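Toll-like receptor 6, Variable lymphocyte receptor B (Mus musculus, PDB 3A79) probably senses microbial lipopeptides together with a partner Toll-like receptor, as the leucine-rich-repeat ectodomain of TLR6 fused to part of a hagfish variable lymphocyte receptor. Local coordinates at residues Leu148-Phe158 with His170-Tyr181; Ile344-Ser353 with Phe365-Leu376. All coordinates share one frame; numbering follows the deposited sequence.

Contact 1. Residues Leu148-Phe158 with His170-Tyr181; sequences LTFLGLSAAKF and HLSCILLDLVSY
The Phe150 ring is met obliquely by Cys173, whose CB lies 3.7 Å from ring CD1 and whose SG sits 50° off the ring normal, a sulfur-aromatic contact. Leu175 runs alongside the same ring, and His125 stacks on it from the preceding strand. On the other side of the strands, the Phe158 ring has Tyr181 CD1 at its edge, while Leu178 CD1 reaches Phe158 CE1 obliquely at 3.5 Å and Leu176 slides past in the reverse direction. Strands 150-154 and 173-178 run parallel, 9° apart, as neighbouring rungs of the leucine-rich-repeat solenoid in the TLR6 part; Leu151, Leu153, Ile174 and Leu176 fill its interior. Thr149 O takes two N-H groups, from Ser172 N at 2.8 Å and from Cys173 N at 3.1 Å. The ladder continues with Leu151 N to Cys173 O, at 174° almost straight, and closes with Asp177 N on Leu153 O. Asp177 OD2 accepts Val179 N in an Asx turn, and OD1 accepts Phe130 N. With an alanine here instead of the aspartate, the N-H groups of Val179 and Phe130 would probably lose these acceptors and the turn its hold. Ser154 OG, on the same face as Asp177, accepts Asn131 N.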
loop_
_atom_site.group_PDB
_atom_site.type_symbol
_atom_site.label_atom_id
_atom_site.label_comp_id
_atom_site.label_asym_id
_atom_site.label_seq_id
_atom_site.Cartn_x
_atom_site.Cartn_y
_atom_site.Cartn_z
ATOM N N LEU B 148 2.725 32.553 -40.655
ATOM C CA LEU B 148 2.814 31.134 -40.294
ATOM C C LEU B 148 3.563 30.866 -38.997
ATOM O O LEU B 148 4.669 31.365 -38.798
ATOM C CB LEU B 148 3.452 30.319 -41.418
ATOM C CG LEU B 148 3.377 28.811 -41.156
ATOM C CD1 LEU B 148 1.932 28.380 -41.167
ATOM C CD2 LEU B 148 4.195 27.998 -42.163
ATOM N N THR B 149 2.968 30.051 -38.130
ATOM C CA THR B 149 3.575 29.750 -36.836
ATOM C C THR B 149 3.723 28.242 -36.551
ATOM O O THR B 149 4.682 27.796 -35.898
ATOM C CB THR B 149 2.822 30.462 -35.698
ATOM O OG1 THR B 149 3.771 30.947 -34.749
ATOM C CG2 THR B 149 1.824 29.532 -35.004
ATOM N N PHE B 150 2.783 27.456 -37.056
ATOM C CA PHE B 150 2.893 26.012 -36.949
ATOM C C PHE B 150 3.004 25.384 -38.327
ATOM O O PHE B 150 2.168 25.633 -39.199
ATOM C CB PHE B 150 1.684 25.443 -36.224
ATOM C CG PHE B 150 1.649 23.949 -36.185
ATOM C CD1 PHE B 150 1.875 23.273 -34.999
ATOM C CD2 PHE B 150 1.384 23.220 -37.336
ATOM C CE1 PHE B 150 1.842 21.903 -34.956
ATOM C CE2 PHE B 150 1.348 21.841 -37.304
ATOM C CZ PHE B 150 1.575 21.180 -36.110
ATOM N N LEU B 151 4.035 24.563 -38.510
ATOM C CA LEU B 151 4.248 23.856 -39.764
ATOM C C LEU B 151 4.448 22.366 -39.516
ATOM O O LEU B 151 5.296 21.972 -38.726
ATOM C CB LEU B 151 5.444 24.443 -40.503
ATOM C CG LEU B 151 5.730 23.808 -41.860
ATOM C CD1 LEU B 151 4.439 23.658 -42.640
ATOM C CD2 LEU B 151 6.736 24.638 -42.627
ATOM N N GLY B 152 3.645 21.544 -40.186
ATOM C CA GLY B 152 3.695 20.107 -40.000
ATOM C C GLY B 152 4.017 19.443 -41.317
ATOM O O GLY B 152 3.334 19.664 -42.309
ATOM N N LEU B 153 5.061 18.625 -41.333
ATOM C CA LEU B 153 5.550 18.049 -42.574
ATOM C C LEU B 153 5.892 16.570 -42.438
ATOM O O LEU B 153 6.126 16.066 -41.335
ATOM C CB LEU B 153 6.783 18.819 -43.031
ATOM C CG LEU B 153 6.505 20.302 -43.236
ATOM C CD1 LEU B 153 7.787 21.072 -43.316
ATOM C CD2 LEU B 153 5.686 20.491 -44.492
ATOM N N SER B 154 5.918 15.876 -43.572
ATOM C CA SER B 154 6.409 14.506 -43.617
ATOM C C SER B 154 7.021 14.209 -44.969
ATOM O O SER B 154 6.631 14.780 -45.989
ATOM C CB SER B 154 5.296 13.507 -43.345
ATOM O OG SER B 154 4.533 13.259 -44.501
ATOM N N ALA B 155 7.976 13.295 -44.973
ATOM C CA ALA B 155 8.682 12.972 -46.191
ATOM C C ALA B 155 9.484 11.695 -46.010
ATOM O O ALA B 155 9.602 11.182 -44.902
ATOM C CB ALA B 155 9.585 14.118 -46.567
ATOM N N ALA B 156 10.029 11.194 -47.114
ATOM C CA ALA B 156 10.839 9.983 -47.116
ATOM C C ALA B 156 12.296 10.269 -47.532
ATOM O O ALA B 156 13.187 9.420 -47.381
ATOM C CB ALA B 156 10.208 8.946 -48.027
ATOM N N LYS B 157 12.529 11.472 -48.048
ATOM C CA LYS B 157 13.854 11.890 -48.480
ATOM C C LYS B 157 14.133 13.289 -47.965
ATOM O O LYS B 157 13.245 14.135 -47.972
ATOM C CB LYS B 157 13.929 11.951 -50.004
ATOM C CG LYS B 157 13.802 10.649 -50.758
ATOM C CD LYS B 157 14.138 10.928 -52.219
ATOM C CE LYS B 157 13.474 9.966 -53.189
ATOM N NZ LYS B 157 13.751 10.390 -54.596
ATOM N N PHE B 158 15.375 13.554 -47.575
ATOM C CA PHE B 158 15.750 14.902 -47.151
ATOM C C PHE B 158 17.036 15.453 -47.796
ATOM O O PHE B 158 18.065 14.776 -47.832
ATOM C CB PHE B 158 15.811 14.961 -45.622
ATOM C CG PHE B 158 14.534 14.536 -44.963
ATOM C CD1 PHE B 158 14.362 13.232 -44.527
ATOM C CD2 PHE B 158 13.486 15.434 -44.809
ATOM C CE1 PHE B 158 13.168 12.836 -43.931
ATOM C CE2 PHE B 158 12.296 15.041 -44.215
ATOM C CZ PHE B 158 12.139 13.742 -43.778
ATOM N N HIS B 170 8.828 33.446 -38.249
ATOM C CA HIS B 170 8.982 33.286 -36.810
ATOM C C HIS B 170 8.145 32.101 -36.304
ATOM O O HIS B 170 7.135 32.249 -35.603
ATOM C CB HIS B 170 8.713 34.608 -36.080
ATOM C CG HIS B 170 9.737 35.665 -36.372
ATOM N ND1 HIS B 170 9.686 36.465 -37.494
ATOM C CD2 HIS B 170 10.857 36.033 -35.701
ATOM C CE1 HIS B 170 10.722 37.287 -37.496
ATOM N NE2 HIS B 170 11.447 37.046 -36.419
ATOM N N LEU B 171 8.604 30.918 -36.695
ATOM C CA LEU B 171 7.931 29.672 -36.401
ATOM C C LEU B 171 7.952 29.320 -34.916
ATOM O O LEU B 171 8.902 29.654 -34.199
ATOM C CB LEU B 171 8.576 28.544 -37.200
ATOM C CG LEU B 171 8.338 28.556 -38.704
ATOM C CD1 LEU B 171 9.252 27.542 -39.345
ATOM C CD2 LEU B 171 6.876 28.262 -39.027
ATOM N N SER B 172 6.899 28.627 -34.475
ATOM C CA SER B 172 6.790 28.139 -33.104
ATOM C C SER B 172 6.818 26.610 -33.012
ATOM O O SER B 172 7.405 26.049 -32.078
ATOM C CB SER B 172 5.537 28.690 -32.435
ATOM O OG SER B 172 5.824 29.907 -31.780
ATOM N N CYS B 173 6.183 25.932 -33.966
ATOM C CA CYS B 173 6.339 24.485 -34.042
ATOM C C CYS B 173 6.597 23.995 -35.455
ATOM O O CYS B 173 5.907 24.382 -36.397
ATOM C CB CYS B 173 5.149 23.732 -33.428
ATOM S SG CYS B 173 5.508 21.958 -33.092
ATOM N N ILE B 174 7.621 23.157 -35.580
ATOM C CA ILE B 174 7.850 22.352 -36.767
ATOM C C ILE B 174 7.645 20.899 -36.373
ATOM O O ILE B 174 8.439 20.313 -35.637
ATOM C CB ILE B 174 9.272 22.547 -37.352
ATOM C CG1 ILE B 174 9.436 23.979 -37.862
ATOM C CG2 ILE B 174 9.539 21.554 -38.486
ATOM C CD1 ILE B 174 10.487 24.126 -38.916
ATOM N N LEU B 175 6.544 20.331 -36.831
ATOM C CA LEU B 175 6.294 18.925 -36.610
ATOM C C LEU B 175 6.736 18.198 -37.867
ATOM O O LEU B 175 6.326 18.553 -38.967
ATOM C CB LEU B 175 4.812 18.670 -36.319
ATOM C CG LEU B 175 4.521 17.174 -36.256
ATOM C CD1 LEU B 175 5.178 16.557 -35.042
ATOM C CD2 LEU B 175 3.061 16.900 -36.259
ATOM N N LEU B 176 7.583 17.189 -37.700
ATOM C CA LEU B 176 8.157 16.472 -38.834
ATOM C C LEU B 176 8.212 14.975 -38.571
ATOM O O LEU B 176 8.717 14.535 -37.537
ATOM C CB LEU B 176 9.557 16.996 -39.087
ATOM C CG LEU B 176 10.404 16.423 -40.209
ATOM C CD1 LEU B 176 9.608 16.305 -41.501
ATOM C CD2 LEU B 176 11.600 17.350 -40.377
ATOM N N ASP B 177 7.688 14.185 -39.497
ATOM C CA ASP B 177 7.665 12.753 -39.261
ATOM C C ASP B 177 8.371 11.940 -40.331
ATOM O O ASP B 177 8.201 12.147 -41.536
ATOM C CB ASP B 177 6.250 12.244 -39.096
ATOM C CG ASP B 177 5.606 11.929 -40.410
ATOM O OD1 ASP B 177 5.004 12.846 -40.983
ATOM O OD2 ASP B 177 5.694 10.772 -40.871
ATOM N N LEU B 178 9.142 10.983 -39.843
ATOM C CA LEU B 178 10.009 10.157 -40.643
ATOM C C LEU B 178 9.454 8.745 -40.597
ATOM O O LEU B 178 10.200 7.768 -40.523
ATOM C CB LEU B 178 11.393 10.145 -40.002
ATOM C CG LEU B 178 12.311 11.361 -39.807
ATOM C CD1 LEU B 178 13.465 11.265 -40.769
ATOM C CD2 LEU B 178 11.606 12.712 -39.898
ATOM N N VAL B 179 8.136 8.625 -40.582
ATOM C CA VAL B 179 7.533 7.305 -40.603
ATOM C C VAL B 179 7.796 6.701 -41.979
ATOM O O VAL B 179 8.155 5.528 -42.097
ATOM C CB VAL B 179 6.022 7.358 -40.320
ATOM C CG1 VAL B 179 5.470 5.966 -40.227
ATOM C CG2 VAL B 179 5.762 8.086 -39.031
ATOM N N SER B 180 7.648 7.530 -43.010
ATOM C CA SER B 180 7.810 7.094 -44.391
ATOM C C SER B 180 9.269 6.806 -44.772
ATOM O O SER B 180 9.543 6.354 -45.879
ATOM C CB SER B 180 7.236 8.154 -45.339
ATOM O OG SER B 180 5.844 7.995 -45.522
ATOM N N TYR B 181 10.191 7.055 -43.847
ATOM C CA TYR B 181 11.625 7.088 -44.149
ATOM C C TYR B 181 12.374 5.766 -43.981
ATOM O O TYR B 181 12.313 5.129 -42.937
ATOM C CB TYR B 181 12.310 8.170 -43.306
ATOM C CG TYR B 181 13.811 8.037 -43.210
ATOM C CD1 TYR B 181 14.645 8.858 -43.960
ATOM C CD2 TYR B 181 14.398 7.098 -42.365
ATOM C CE1 TYR B 181 16.022 8.749 -43.871
ATOM C CE2 TYR B 181 15.778 6.975 -42.277
ATOM C CZ TYR B 181 16.585 7.806 -43.033
ATOM O OH TYR B 181 17.955 7.701 -42.957
#

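Contact 2. Residues Ile344-Ser353 with Phe365-Leu376; sequences IHMVCPPSPS and FTDSVFQGCSTL
In both cysteines the first torsion turns SG away from the backbone N (chi1 171° at Cys348), and SG of Cys348 is bonded to SG of Cys373 at 2.0 Å in a disulfide whose chi3 is 80°. Met346 likewise extends CG away from its backbone N, which lays CG 3.8 Å from Phe370 CE2, the two side chains running side by side in the same direction. The Phe370 ring is held between residues of its own segment: Leu376 CD1 stands over the centre of one face and Val369 CG2 over the other. From the facing segment, Val347 O lies at the ring edge, in its plane. Phe365 turns a face to the backbone of the other segment, with His345 C 3.6 Å above the ring plane near the rim, and its CZ packs on Met346 CB. At the other end, Ser353 N gives a nearly straight hydrogen bond to Thr375 O at 3.2 Å, and Pro349 CG abuts Leu376 CD2 at 3.7 Å. The edge of the His345 ring faces Ser368 O, and Thr366 OG1 and Ser368 OG share a hydrogen bond. Overlapping beta turns, type I from Thr366 to Val369 and type II from Ser368 to Gln371, shape the second segment; both segments are loops joining consecutive strands of the leucine-rich-repeat solenoid in the TLR6 part. His345 also stacks on an aromatic side chain of another protein chain. Helix 321-329 packs on His345, Met346 and Val347 through Tyr325, helix 394-397 adjoins Asp367 and Gln371, and the two loops flank strand 357-359 along the chain.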
loop_
_atom_site.group_PDB
_atom_site.type_symbol
_atom_site.label_atom_id
_atom_site.label_comp_id
_atom_site.label_asym_id
_atom_site.label_seq_id
_atom_site.Cartn_x
_atom_site.Cartn_y
_atom_site.Cartn_z
ATOM N N ILE B 344 10.689 0.556 -6.171
ATOM C CA ILE B 344 10.342 0.248 -4.785
ATOM C C ILE B 344 11.133 1.086 -3.781
ATOM O O ILE B 344 10.927 0.976 -2.565
ATOM C CB ILE B 344 10.612 -1.225 -4.475
ATOM C CG1 ILE B 344 12.074 -1.552 -4.747
ATOM C CG2 ILE B 344 9.735 -2.121 -5.312
ATOM C CD1 ILE B 344 12.439 -2.989 -4.429
ATOM N N HIS B 345 12.027 1.929 -4.292
ATOM C CA HIS B 345 13.026 2.588 -3.456
ATOM C C HIS B 345 13.844 3.637 -4.203
ATOM O O HIS B 345 13.833 3.699 -5.434
ATOM C CB HIS B 345 13.983 1.535 -2.892
ATOM C CG HIS B 345 14.730 1.990 -1.678
ATOM N ND1 HIS B 345 14.134 2.113 -0.442
ATOM C CD2 HIS B 345 16.022 2.353 -1.507
ATOM C CE1 HIS B 345 15.026 2.531 0.435
ATOM N NE2 HIS B 345 16.179 2.689 -0.186
ATOM N N MET B 346 14.553 4.466 -3.444
ATOM C CA MET B 346 15.605 5.310 -3.997
ATOM C C MET B 346 16.763 5.330 -3.014
ATOM O O MET B 346 16.565 5.462 -1.801
ATOM C CB MET B 346 15.109 6.728 -4.302
ATOM C CG MET B 346 16.169 7.681 -4.862
ATOM S SD MET B 346 17.002 7.091 -6.354
ATOM C CE MET B 346 15.623 6.563 -7.381
ATOM N N VAL B 347 17.966 5.166 -3.547
ATOM C CA VAL B 347 19.182 5.110 -2.748
ATOM C C VAL B 347 19.541 6.495 -2.219
ATOM O O VAL B 347 19.234 7.499 -2.848
ATOM C CB VAL B 347 20.338 4.531 -3.592
ATOM C CG1 VAL B 347 21.669 4.927 -3.033
ATOM C CG2 VAL B 347 20.222 3.026 -3.660
ATOM N N CYS B 348 20.171 6.554 -1.052
ATOM C CA CYS B 348 20.691 7.827 -0.550
ATOM C C CYS B 348 21.996 8.206 -1.299
ATOM O O CYS B 348 22.891 7.371 -1.491
ATOM C CB CYS B 348 20.849 7.770 0.989
ATOM S SG CYS B 348 21.699 9.141 1.839
ATOM N N PRO B 349 22.086 9.458 -1.772
ATOM C CA PRO B 349 23.310 9.900 -2.448
ATOM C C PRO B 349 24.567 9.544 -1.631
ATOM O O PRO B 349 24.564 9.725 -0.408
ATOM C CB PRO B 349 23.135 11.418 -2.519
ATOM C CG PRO B 349 21.647 11.657 -2.421
ATOM C CD PRO B 349 21.032 10.493 -1.742
ATOM N N PRO B 350 25.636 9.061 -2.295
ATOM C CA PRO B 350 26.841 8.599 -1.588
ATOM C C PRO B 350 27.638 9.768 -1.015
ATOM O O PRO B 350 28.314 9.629 0.011
ATOM C CB PRO B 350 27.663 7.895 -2.686
ATOM C CG PRO B 350 26.846 7.978 -3.939
ATOM C CD PRO B 350 25.838 9.070 -3.751
ATOM N N SER B 351 27.561 10.904 -1.706
ATOM C CA SER B 351 28.226 12.139 -1.307
ATOM C C SER B 351 27.152 13.219 -1.274
ATOM O O SER B 351 26.110 13.061 -1.912
ATOM C CB SER B 351 29.323 12.509 -2.318
ATOM O OG SER B 351 30.359 11.537 -2.377
ATOM N N PRO B 352 27.387 14.312 -0.522
ATOM C CA PRO B 352 26.432 15.427 -0.456
ATOM C C PRO B 352 25.942 15.827 -1.842
ATOM O O PRO B 352 26.758 16.258 -2.655
ATOM C CB PRO B 352 27.269 16.555 0.138
ATOM C CG PRO B 352 28.236 15.858 1.011
ATOM C CD PRO B 352 28.532 14.518 0.380
ATOM N N SER B 353 24.648 15.683 -2.115
ATOM C CA SER B 353 24.140 16.031 -3.437
ATOM C C SER B 353 23.673 17.472 -3.468
ATOM O O SER B 353 23.843 18.214 -2.502
ATOM C CB SER B 353 23.010 15.101 -3.876
ATOM O OG SER B 353 21.801 15.464 -3.244
ATOM N N PHE B 365 7.350 3.200 -3.319
ATOM C CA PHE B 365 8.328 3.527 -2.270
ATOM C C PHE B 365 7.857 3.152 -0.863
ATOM O O PHE B 365 6.666 3.044 -0.600
ATOM C CB PHE B 365 8.659 5.022 -2.283
ATOM C CG PHE B 365 9.617 5.431 -3.366
ATOM C CD1 PHE B 365 9.806 4.632 -4.490
ATOM C CD2 PHE B 365 10.308 6.642 -3.275
ATOM C CE1 PHE B 365 10.681 5.020 -5.482
ATOM C CE2 PHE B 365 11.176 7.040 -4.270
ATOM C CZ PHE B 365 11.369 6.228 -5.370
ATOM N N THR B 366 8.800 2.991 0.052
ATOM C CA THR B 366 8.451 2.657 1.424
ATOM C C THR B 366 9.004 3.683 2.402
ATOM O O THR B 366 9.721 4.601 2.012
ATOM C CB THR B 366 8.936 1.245 1.800
ATOM O OG1 THR B 366 10.374 1.189 1.767
ATOM C CG2 THR B 366 8.346 0.228 0.831
ATOM N N ASP B 367 8.651 3.527 3.671
ATOM C CA ASP B 367 9.086 4.445 4.716
ATOM C C ASP B 367 10.580 4.328 5.005
ATOM O O ASP B 367 11.137 5.139 5.750
ATOM C CB ASP B 367 8.271 4.224 5.999
ATOM C CG ASP B 367 8.163 2.758 6.376
ATOM O OD1 ASP B 367 7.025 2.278 6.579
ATOM O OD2 ASP B 367 9.217 2.085 6.454
ATOM N N SER B 368 11.228 3.325 4.420
ATOM C CA SER B 368 12.674 3.186 4.573
ATOM C C SER B 368 13.432 4.091 3.595
ATOM O O SER B 368 14.644 4.261 3.705
ATOM C CB SER B 368 13.120 1.730 4.432
ATOM O OG SER B 368 12.770 1.216 3.168
ATOM N N VAL B 369 12.713 4.684 2.650
ATOM C CA VAL B 369 13.333 5.614 1.729
ATOM C C VAL B 369 14.064 6.699 2.515
ATOM O O VAL B 369 13.505 7.279 3.455
ATOM C CB VAL B 369 12.313 6.242 0.753
ATOM C CG1 VAL B 369 11.595 7.415 1.399
ATOM C CG2 VAL B 369 13.013 6.683 -0.534
ATOM N N PHE B 370 15.320 6.939 2.128
ATOM C CA PHE B 370 16.172 7.950 2.746
ATOM C C PHE B 370 16.304 7.843 4.282
ATOM O O PHE B 370 16.482 8.855 4.970
ATOM C CB PHE B 370 15.713 9.360 2.353
ATOM C CG PHE B 370 15.641 9.587 0.877
ATOM C CD1 PHE B 370 14.668 10.411 0.341
ATOM C CD2 PHE B 370 16.541 8.982 0.023
ATOM C CE1 PHE B 370 14.592 10.631 -1.026
ATOM C CE2 PHE B 370 16.475 9.200 -1.349
ATOM C CZ PHE B 370 15.498 10.022 -1.872
ATOM N N GLN B 371 16.233 6.632 4.826
ATOM C CA GLN B 371 16.402 6.487 6.265
ATOM C C GLN B 371 17.781 6.956 6.677
ATOM O O GLN B 371 18.784 6.509 6.124
ATOM C CB GLN B 371 16.144 5.054 6.741
ATOM C CG GLN B 371 14.705 4.814 7.207
ATOM C CD GLN B 371 14.111 6.012 7.951
ATOM O OE1 GLN B 371 14.533 6.350 9.064
ATOM N NE2 GLN B 371 13.121 6.654 7.335
ATOM N N GLY B 372 17.819 7.869 7.645
ATOM C CA GLY B 372 19.066 8.422 8.137
ATOM C C GLY B 372 19.978 8.900 7.025
ATOM O O GLY B 372 21.190 8.692 7.067
ATOM N N CYS B 373 19.395 9.541 6.019
ATOM C CA CYS B 373 20.174 10.044 4.900
ATOM C C CYS B 373 20.622 11.468 5.186
ATOM O O CYS B 373 19.801 12.383 5.303
ATOM C CB CYS B 373 19.371 9.968 3.607
ATOM S SG CYS B 373 20.263 10.544 2.156
ATOM N N SER B 374 21.936 11.638 5.305
ATOM C CA SER B 374 22.523 12.899 5.750
ATOM C C SER B 374 23.148 13.646 4.586
ATOM O O SER B 374 24.085 14.420 4.746
ATOM C CB SER B 374 23.579 12.629 6.825
ATOM O OG SER B 374 24.367 11.495 6.496
ATOM N N THR B 375 22.597 13.432 3.407
ATOM C CA THR B 375 23.283 13.794 2.191
ATOM C C THR B 375 22.279 14.479 1.248
ATOM O O THR B 375 22.486 14.601 0.040
ATOM C CB THR B 375 23.915 12.515 1.610
ATOM O OG1 THR B 375 25.239 12.782 1.149
ATOM C CG2 THR B 375 23.062 11.908 0.517
ATOM N N LEU B 376 21.176 14.929 1.840
ATOM C CA LEU B 376 20.170 15.713 1.142
ATOM C C LEU B 376 19.921 17.009 1.918
ATOM O O LEU B 376 18.784 17.458 2.077
ATOM C CB LEU B 376 18.873 14.910 0.990
ATOM C CG LEU B 376 18.913 13.677 0.073
ATOM C CD1 LEU B 376 17.680 12.822 0.275
ATOM C CD2 LEU B 376 19.070 14.052 -1.405
#

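In the fold
Contact 1 comes first along the chain and is complete before contact 2 begins. Their centres lie 44 Å apart and their nearest atoms about 31 Å apart, without touching, and the chain's centre falls between them. Both belong to the TLR6 part and join consecutive turns of one solenoid, but at different places: contact 1 pairs the parallel strands 150-154 and 171-178 directly, whereas contact 2 links loops that follow strands 335-339 and 357-359. The strands from 198-203 to 335-339 come between them in the parallel array. Strand pairing and disulfide-linked loops thus tie successive repeats together by different means, and contact 2 alone of the pair meets another protein chain.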